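Local coordinates for protein 6'''-hydroxyparomomycin C oxidase (Microbacterium trichothecenolyticum, PDB 7DVE) that catalyses the FAD-dependent, oxygen-consuming oxidation of the sugar C3 hydroxyl of C-glycosides such as isoorientin and mangiferin, at residues 38-43 with 230-235; 299-304 with 432-437. All blocks are in the same frame, centred on the assembly; numbering follows the deposited sequence.

From the N terminus, the chain lays down strand 12-15 and then strand 37-40, and interaction 1 closes a loop of nearly 190 residues when strand 229-232 returns to the edge of the same parallel sheet, at the adenosine end of FAD. The chain adds strand 267-270 to that sheet before strand 300-307 opens interaction 2, a second, shorter loop closed by the end of strand 427-436 in the antiparallel sheet. The two contacts follow one another in series, neither nested nor crossed. Their centres lie about 38 Å apart on opposite sides of the chain's centre, one in the Rossmann-type sheet and the other in the antiparallel sheet.

Interaction 1: 38-43 with 230-235; sequences AMFEVG and TLFDES. With FAD (flavin-adenine dinucleotide), chain C.
F40 and F232 stand side by side where strand 230-232 joins strand 38-40 at the edge of the parallel sheet of the Rossmann-type FAD-binding fold of GMC oxidoreductases. Both leave the same face of the sheet, and with CG anti to the carbonyl carbon in each (chi1 -52° and -57°) the rings run side by side; the planes are nearly parallel but slid apart, with little overlap, and F40 CE1 lies 3.5 Å from F232 CD1. A38 CB approaches the edge of the F232 ring. On the face of M39 and L231, M39 SD rests 3.8 Å from L231 CD1. The backbones pair through M39 N to T230 O, F232 N to M39 O and E41 N to F232 O. Past the strand ends, S235 N bonds E41 O and E234 N bonds G43 O, each donor standing above the carbonyl plane. E41 turns away from this ladder: CG is anti to the backbone N and the chain bends at chi2 (71°), presenting the carboxylate to the FAD ribose, with E41 OE1 2.5 Å from FAD O3B. S17 OG also bonds OE1. An alanine in place of E41 would probably leave both ribose hydroxyls without their carboxylate acceptor and G43 N without its side-chain acceptor. E41 OE2 accepts from FAD O2B at 2.7 Å and, on its anti lone pair, from G43 N at 2.8 Å.

Interaction 2: 299-304 with 432-437; sequences AQIVFA and DRPFVM
I301 and V436 form a non-hydrogen-bonded antiparallel pair, their CA atoms 4.5 Å apart, and V302 and F435 the neighbouring hydrogen-bonded pair, with V302 N to F435 O and F435 N to V302 O both 2.9 Å. This joins strands 300-307 and 427-436 of the antiparallel sheet, which in GMC oxidoreductases belongs to the substrate-binding part. One step on, M437 N donates to Q300 O at 2.8 Å, and a water accepting from Q300 N and donating to M437 O takes the place of the second bond of that pair. Side chains on the I301 face are apolar: I301 CG2 meets P434 CB at 3.6 Å, while I301 CG1 reaches V436 CG2 more loosely. P434 also sets CB 3.3 Å from V302 O. On the other face V302 has CG1 anti to the carbonyl carbon (chi1 -63°), which places CG2 against F435 CB and near the edge of that ring. M437, bent at chi2 and chi3, brings SD near V302 CG2 and into the plane of the F435 ring at its edge; M437 CG lies alongside the extended Q300 chain, 3.9 Å from Q300 OE1. The Q300 side chain is about 7 Å from that of H444, the inferred proton acceptor. F303 turns its ring along 432-434, CD1 3.6 Å from P434 CA and the edge toward R433 O. Strand 366-373 bonds the opposite edge of 300-304 through I301 with L371 and F303 with L369. Helix 406-424 packs beneath the I301 face, with A415 against I301 and I419 and V420 against P434.

Interaction 1: 38-43 with 230-235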
loop_
_atom_site.group_PDB
_atom_site.type_symbol
_atom_site.label_atom_id
_atom_site.label_comp_id
_atom_site.label_asym_id
_atom_site.label_seq_id
_atom_site.Cartn_x
_atom_site.Cartn_y
_atom_site.Cartn_z
ATOM N N ALA A 38 -16.650 14.031 3.801
ATOM C CA ALA A 38 -15.609 14.537 4.686
ATOM C C ALA A 38 -14.542 13.466 4.860
ATOM O O ALA A 38 -14.864 12.303 5.114
ATOM C CB ALA A 38 -16.183 14.955 6.044
ATOM N N MET A 39 -13.281 13.852 4.725
ATOM C CA MET A 39 -12.157 12.940 4.890
ATOM C C MET A 39 -11.332 13.427 6.068
ATOM O O MET A 39 -10.986 14.609 6.127
ATOM C CB MET A 39 -11.302 12.870 3.624
ATOM C CG MET A 39 -10.085 11.969 3.736
ATOM S SD MET A 39 -9.053 11.976 2.229
ATOM C CE MET A 39 -9.697 10.555 1.352
ATOM N N PHE A 40 -11.054 12.523 7.010
ATOM C CA PHE A 40 -10.305 12.810 8.222
ATOM C C PHE A 40 -9.010 12.008 8.209
ATOM O O PHE A 40 -9.031 10.789 8.008
ATOM C CB PHE A 40 -11.147 12.501 9.461
ATOM C CG PHE A 40 -12.496 13.159 9.435
ATOM C CD1 PHE A 40 -12.635 14.495 9.784
ATOM C CD2 PHE A 40 -13.619 12.455 9.033
ATOM C CE1 PHE A 40 -13.871 15.119 9.744
ATOM C CE2 PHE A 40 -14.854 13.067 8.987
ATOM C CZ PHE A 40 -14.981 14.407 9.345
ATOM N N GLU A 41 -7.894 12.709 8.400
ATOM C CA GLU A 41 -6.552 12.147 8.383
ATOM C C GLU A 41 -5.790 12.687 9.586
ATOM O O GLU A 41 -5.720 13.905 9.772
ATOM C CB GLU A 41 -5.817 12.515 7.082
ATOM C CG GLU A 41 -4.312 12.479 7.205
ATOM C CD GLU A 41 -3.782 11.072 7.318
ATOM O OE1 GLU A 41 -4.104 10.243 6.451
ATOM O OE2 GLU A 41 -3.045 10.793 8.284
ATOM N N VAL A 42 -5.207 11.789 10.386
ATOM C CA VAL A 42 -4.580 12.206 11.640
ATOM C C VAL A 42 -3.239 12.912 11.405
ATOM O O VAL A 42 -2.863 13.812 12.170
ATOM C CB VAL A 42 -4.434 10.988 12.574
ATOM C CG1 VAL A 42 -3.560 9.903 11.939
ATOM C CG2 VAL A 42 -3.873 11.420 13.910
ATOM N N GLY A 43 -2.507 12.536 10.350
ATOM C CA GLY A 43 -1.216 13.124 10.043
ATOM C C GLY A 43 -1.326 14.530 9.482
ATOM O O GLY A 43 -2.415 15.002 9.130
ATOM N N THR A 230 -14.358 17.715 1.530
ATOM C CA THR A 230 -13.474 18.442 2.439
ATOM C C THR A 230 -12.479 17.478 3.066
ATOM O O THR A 230 -12.818 16.328 3.360
ATOM C CB THR A 230 -14.249 19.158 3.549
ATOM O OG1 THR A 230 -15.389 19.803 2.980
ATOM C CG2 THR A 230 -13.373 20.206 4.225
ATOM N N LEU A 231 -11.253 17.959 3.261
ATOM C CA LEU A 231 -10.164 17.173 3.824
ATOM C C LEU A 231 -9.669 17.868 5.083
ATOM O O LEU A 231 -9.131 18.979 5.009
ATOM C CB LEU A 231 -9.007 17.016 2.835
ATOM C CG LEU A 231 -8.029 15.870 3.138
ATOM C CD1 LEU A 231 -7.369 15.350 1.856
ATOM C CD2 LEU A 231 -6.993 16.298 4.142
ATOM N N PHE A 232 -9.824 17.196 6.221
ATOM C CA PHE A 232 -9.329 17.649 7.510
ATOM C C PHE A 232 -8.100 16.813 7.839
ATOM O O PHE A 232 -8.230 15.637 8.198
ATOM C CB PHE A 232 -10.396 17.492 8.585
ATOM C CG PHE A 232 -11.666 18.214 8.273
ATOM C CD1 PHE A 232 -12.677 17.587 7.564
ATOM C CD2 PHE A 232 -11.842 19.531 8.667
ATOM C CE1 PHE A 232 -13.853 18.253 7.268
ATOM C CE2 PHE A 232 -13.014 20.208 8.370
ATOM C CZ PHE A 232 -14.018 19.568 7.666
ATOM N N ASP A 233 -6.915 17.413 7.695
ATOM C CA ASP A 233 -5.705 16.799 8.218
ATOM C C ASP A 233 -5.646 16.992 9.736
ATOM O O ASP A 233 -6.477 17.688 10.333
ATOM C CB ASP A 233 -4.451 17.348 7.506
ATOM C CG ASP A 233 -4.115 18.823 7.847
ATOM O OD1 ASP A 233 -4.704 19.433 8.772
ATOM O OD2 ASP A 233 -3.229 19.379 7.148
ATOM N N GLU A 234 -4.656 16.354 10.363
ATOM C CA GLU A 234 -4.478 16.442 11.807
ATOM C C GLU A 234 -5.819 16.251 12.524
ATOM O O GLU A 234 -6.213 17.024 13.397
ATOM C CB GLU A 234 -3.810 17.765 12.190
ATOM C CG GLU A 234 -2.562 18.081 11.363
ATOM C CD GLU A 234 -1.747 19.227 11.936
ATOM O OE1 GLU A 234 -1.342 19.153 13.112
ATOM O OE2 GLU A 234 -1.516 20.213 11.209
ATOM N N SER A 235 -6.540 15.211 12.115
ATOM C CA SER A 235 -7.870 14.917 12.642
ATOM C C SER A 235 -7.934 13.428 12.947
ATOM O O SER A 235 -8.001 12.608 12.023
ATOM C CB SER A 235 -8.956 15.323 11.652
ATOM O OG SER A 235 -8.994 16.734 11.526
HETATM P PA FAD C . -2.113 4.045 3.976
HETATM O O1A FAD C . -1.379 3.689 5.214
HETATM O O2A FAD C . -1.347 4.273 2.729
HETATM O O5B FAD C . -2.952 5.349 4.421
HETATM C C5B FAD C . -3.804 5.270 5.567
HETATM C C4B FAD C . -3.954 6.635 6.189
HETATM O O4B FAD C . -4.891 6.458 7.292
HETATM C C3B FAD C . -2.634 7.100 6.836
HETATM O O3B FAD C . -2.330 8.419 6.341
HETATM C C2B FAD C . -3.023 7.152 8.320
HETATM O O2B FAD C . -2.394 8.242 8.999
HETATM C C1B FAD C . -4.513 7.420 8.266
HETATM N N9A FAD C . -5.173 7.055 9.572
HETATM C C8A FAD C . -4.987 5.854 10.144
HETATM N N7A FAD C . -5.697 5.809 11.277
HETATM C C5A FAD C . -6.322 6.980 11.422
HETATM C C6A FAD C . -7.157 7.424 12.371
HETATM N N6A FAD C . -7.421 6.578 13.367
HETATM N N1A FAD C . -7.708 8.652 12.331
HETATM C C2A FAD C . -7.384 9.480 11.254
HETATM N N3A FAD C . -6.516 8.990 10.261
HETATM C C4A FAD C . -6.003 7.752 10.365
HETATM N N1 FAD C . 2.936 -0.674 -2.344
HETATM C C2 FAD C . 2.780 -1.180 -3.623
HETATM O O2 FAD C . 1.683 -1.631 -3.931
HETATM N N3 FAD C . 3.860 -1.183 -4.521
HETATM C C4 FAD C . 5.098 -0.622 -4.136
HETATM O O4 FAD C . 6.034 -0.608 -4.942
HETATM C C4X FAD C . 5.237 -0.117 -2.847
HETATM N N5 FAD C . 6.412 0.383 -2.392
HETATM C C5X FAD C . 6.462 0.991 -1.172
HETATM C C6 FAD C . 7.632 1.642 -0.737
HETATM C C7 FAD C . 7.693 2.319 0.476
HETATM C C7M FAD C . 8.994 3.034 0.920
HETATM C C8 FAD C . 6.563 2.349 1.296
HETATM C C8M FAD C . 6.618 3.092 2.644
HETATM C C9 FAD C . 5.395 1.697 0.878
HETATM C C9A FAD C . 5.335 1.010 -0.349
HETATM N N10 FAD C . 4.216 0.363 -0.748
HETATM C C10 FAD C . 4.143 -0.151 -1.977
HETATM C "C1'" FAD C . 3.014 0.216 0.121
HETATM C "C2'" FAD C . 1.899 1.240 -0.126
HETATM O "O2'" FAD C . 2.378 2.535 0.276
HETATM C "C3'" FAD C . 0.600 0.830 0.644
HETATM O "O3'" FAD C . 0.142 -0.448 0.180
HETATM C "C4'" FAD C . -0.540 1.814 0.378
HETATM O "O4'" FAD C . -0.138 3.122 0.758
HETATM C "C5'" FAD C . -1.798 1.419 1.198
HETATM O "O5'" FAD C . -2.794 2.459 1.122
HETATM P P FAD C . -3.946 2.681 2.236
HETATM O O1P FAD C . -4.679 3.961 2.036
HETATM O O2P FAD C . -4.703 1.411 2.266
HETATM O O3P FAD C . -3.234 2.935 3.666
#

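Interaction 2: 299-304 with 432-437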
loop_
_atom_site.group_PDB
_atom_site.type_symbol
_atom_site.label_atom_id
_atom_site.label_comp_id
_atom_site.label_asym_id
_atom_site.label_seq_id
_atom_site.Cartn_x
_atom_site.Cartn_y
_atom_site.Cartn_z
ATOM N N ALA A 299 7.042 -12.031 3.155
ATOM C CA ALA A 299 8.480 -12.166 3.395
ATOM C C ALA A 299 9.257 -11.700 2.165
ATOM O O ALA A 299 8.920 -12.056 1.032
ATOM C CB ALA A 299 8.827 -13.617 3.740
ATOM N N GLN A 300 10.283 -10.873 2.392
ATOM C CA GLN A 300 10.983 -10.167 1.323
ATOM C C GLN A 300 12.452 -10.564 1.321
ATOM O O GLN A 300 13.116 -10.528 2.371
ATOM C CB GLN A 300 10.847 -8.657 1.503
ATOM C CG GLN A 300 11.612 -7.827 0.469
ATOM C CD GLN A 300 11.421 -6.318 0.624
ATOM O OE1 GLN A 300 11.076 -5.806 1.697
ATOM N NE2 GLN A 300 11.663 -5.606 -0.446
ATOM N N ILE A 301 12.946 -10.958 0.152
ATOM C CA ILE A 301 14.334 -11.366 -0.050
ATOM C C ILE A 301 14.932 -10.389 -1.050
ATOM O O ILE A 301 14.328 -10.125 -2.091
ATOM C CB ILE A 301 14.447 -12.815 -0.568
ATOM C CG1 ILE A 301 13.848 -13.821 0.431
ATOM C CG2 ILE A 301 15.918 -13.173 -0.821
ATOM C CD1 ILE A 301 12.406 -14.240 0.170
ATOM N N VAL A 302 16.102 -9.840 -0.735
ATOM C CA VAL A 302 16.705 -8.785 -1.543
ATOM C C VAL A 302 18.110 -9.204 -1.956
ATOM O O VAL A 302 18.776 -10.017 -1.307
ATOM C CB VAL A 302 16.765 -7.428 -0.802
ATOM C CG1 VAL A 302 15.361 -6.910 -0.489
ATOM C CG2 VAL A 302 17.629 -7.546 0.468
ATOM N N PHE A 303 18.571 -8.586 -3.026
ATOM C CA PHE A 303 19.830 -8.955 -3.651
ATOM C C PHE A 303 20.270 -7.747 -4.463
ATOM O O PHE A 303 19.435 -6.968 -4.899
ATOM C CB PHE A 303 19.612 -10.177 -4.550
ATOM C CG PHE A 303 20.835 -10.986 -4.804
ATOM C CD1 PHE A 303 21.757 -11.218 -3.803
ATOM C CD2 PHE A 303 21.046 -11.551 -6.060
ATOM C CE1 PHE A 303 22.893 -12.029 -4.035
ATOM C CE2 PHE A 303 22.174 -12.334 -6.319
ATOM C CZ PHE A 303 23.104 -12.575 -5.290
ATOM N N ALA A 304 21.558 -7.597 -4.689
ATOM C CA ALA A 304 22.054 -6.477 -5.475
ATOM C C ALA A 304 23.102 -6.993 -6.441
ATOM O O ALA A 304 23.929 -7.829 -6.062
ATOM C CB ALA A 304 22.665 -5.385 -4.571
ATOM N N ASP A 432 27.455 -12.994 -2.410
ATOM C CA ASP A 432 27.075 -14.229 -3.093
ATOM C C ASP A 432 25.734 -14.770 -2.610
ATOM O O ASP A 432 25.174 -15.666 -3.255
ATOM C CB ASP A 432 28.175 -15.321 -3.006
ATOM C CG ASP A 432 28.302 -15.966 -1.614
ATOM O OD1 ASP A 432 27.768 -15.386 -0.636
ATOM O OD2 ASP A 432 28.979 -17.030 -1.490
ATOM N N ARG A 433 25.192 -14.240 -1.519
ATOM C CA ARG A 433 23.905 -14.730 -1.062
ATOM C C ARG A 433 22.953 -13.573 -0.801
ATOM O O ARG A 433 23.383 -12.450 -0.514
ATOM C CB ARG A 433 24.069 -15.587 0.199
ATOM C CG ARG A 433 24.645 -16.958 -0.097
ATOM C CD ARG A 433 24.484 -17.855 1.106
ATOM N NE ARG A 433 25.188 -19.124 0.952
ATOM C CZ ARG A 433 24.667 -20.196 0.363
ATOM N NH1 ARG A 433 23.452 -20.173 -0.158
ATOM N NH2 ARG A 433 25.385 -21.317 0.296
ATOM N N PRO A 434 21.660 -13.804 -0.969
ATOM C CA PRO A 434 20.666 -12.749 -0.778
ATOM C C PRO A 434 20.352 -12.615 0.708
ATOM O O PRO A 434 20.809 -13.398 1.517
ATOM C CB PRO A 434 19.475 -13.273 -1.573
ATOM C CG PRO A 434 19.569 -14.793 -1.346
ATOM C CD PRO A 434 21.037 -15.096 -1.327
ATOM N N PHE A 435 19.537 -11.617 1.051
ATOM C CA PHE A 435 19.216 -11.288 2.441
ATOM C C PHE A 435 17.712 -11.397 2.664
ATOM O O PHE A 435 16.931 -10.787 1.925
ATOM C CB PHE A 435 19.691 -9.864 2.781
ATOM C CG PHE A 435 19.516 -9.467 4.235
ATOM C CD1 PHE A 435 20.380 -9.942 5.207
ATOM C CD2 PHE A 435 18.531 -8.567 4.618
ATOM C CE1 PHE A 435 20.256 -9.549 6.560
ATOM C CE2 PHE A 435 18.396 -8.168 5.976
ATOM C CZ PHE A 435 19.262 -8.661 6.941
ATOM N N VAL A 436 17.303 -12.140 3.688
ATOM C CA VAL A 436 15.883 -12.187 4.050
ATOM C C VAL A 436 15.599 -11.011 4.989
ATOM O O VAL A 436 16.091 -10.982 6.114
ATOM C CB VAL A 436 15.498 -13.526 4.709
ATOM C CG1 VAL A 436 13.976 -13.571 4.971
ATOM C CG2 VAL A 436 15.903 -14.718 3.834
ATOM N N MET A 437 14.788 -10.046 4.535
ATOM C CA MET A 437 14.477 -8.863 5.337
ATOM C C MET A 437 13.707 -9.263 6.603
ATOM O O MET A 437 13.080 -10.308 6.642
ATOM C CB MET A 437 13.637 -7.885 4.520
ATOM C CG MET A 437 14.367 -7.182 3.371
ATOM S SD MET A 437 15.819 -6.301 3.898
ATOM C CE MET A 437 15.078 -5.024 4.917
HETATM O O HOH W 1 10.612 -10.259 5.233
#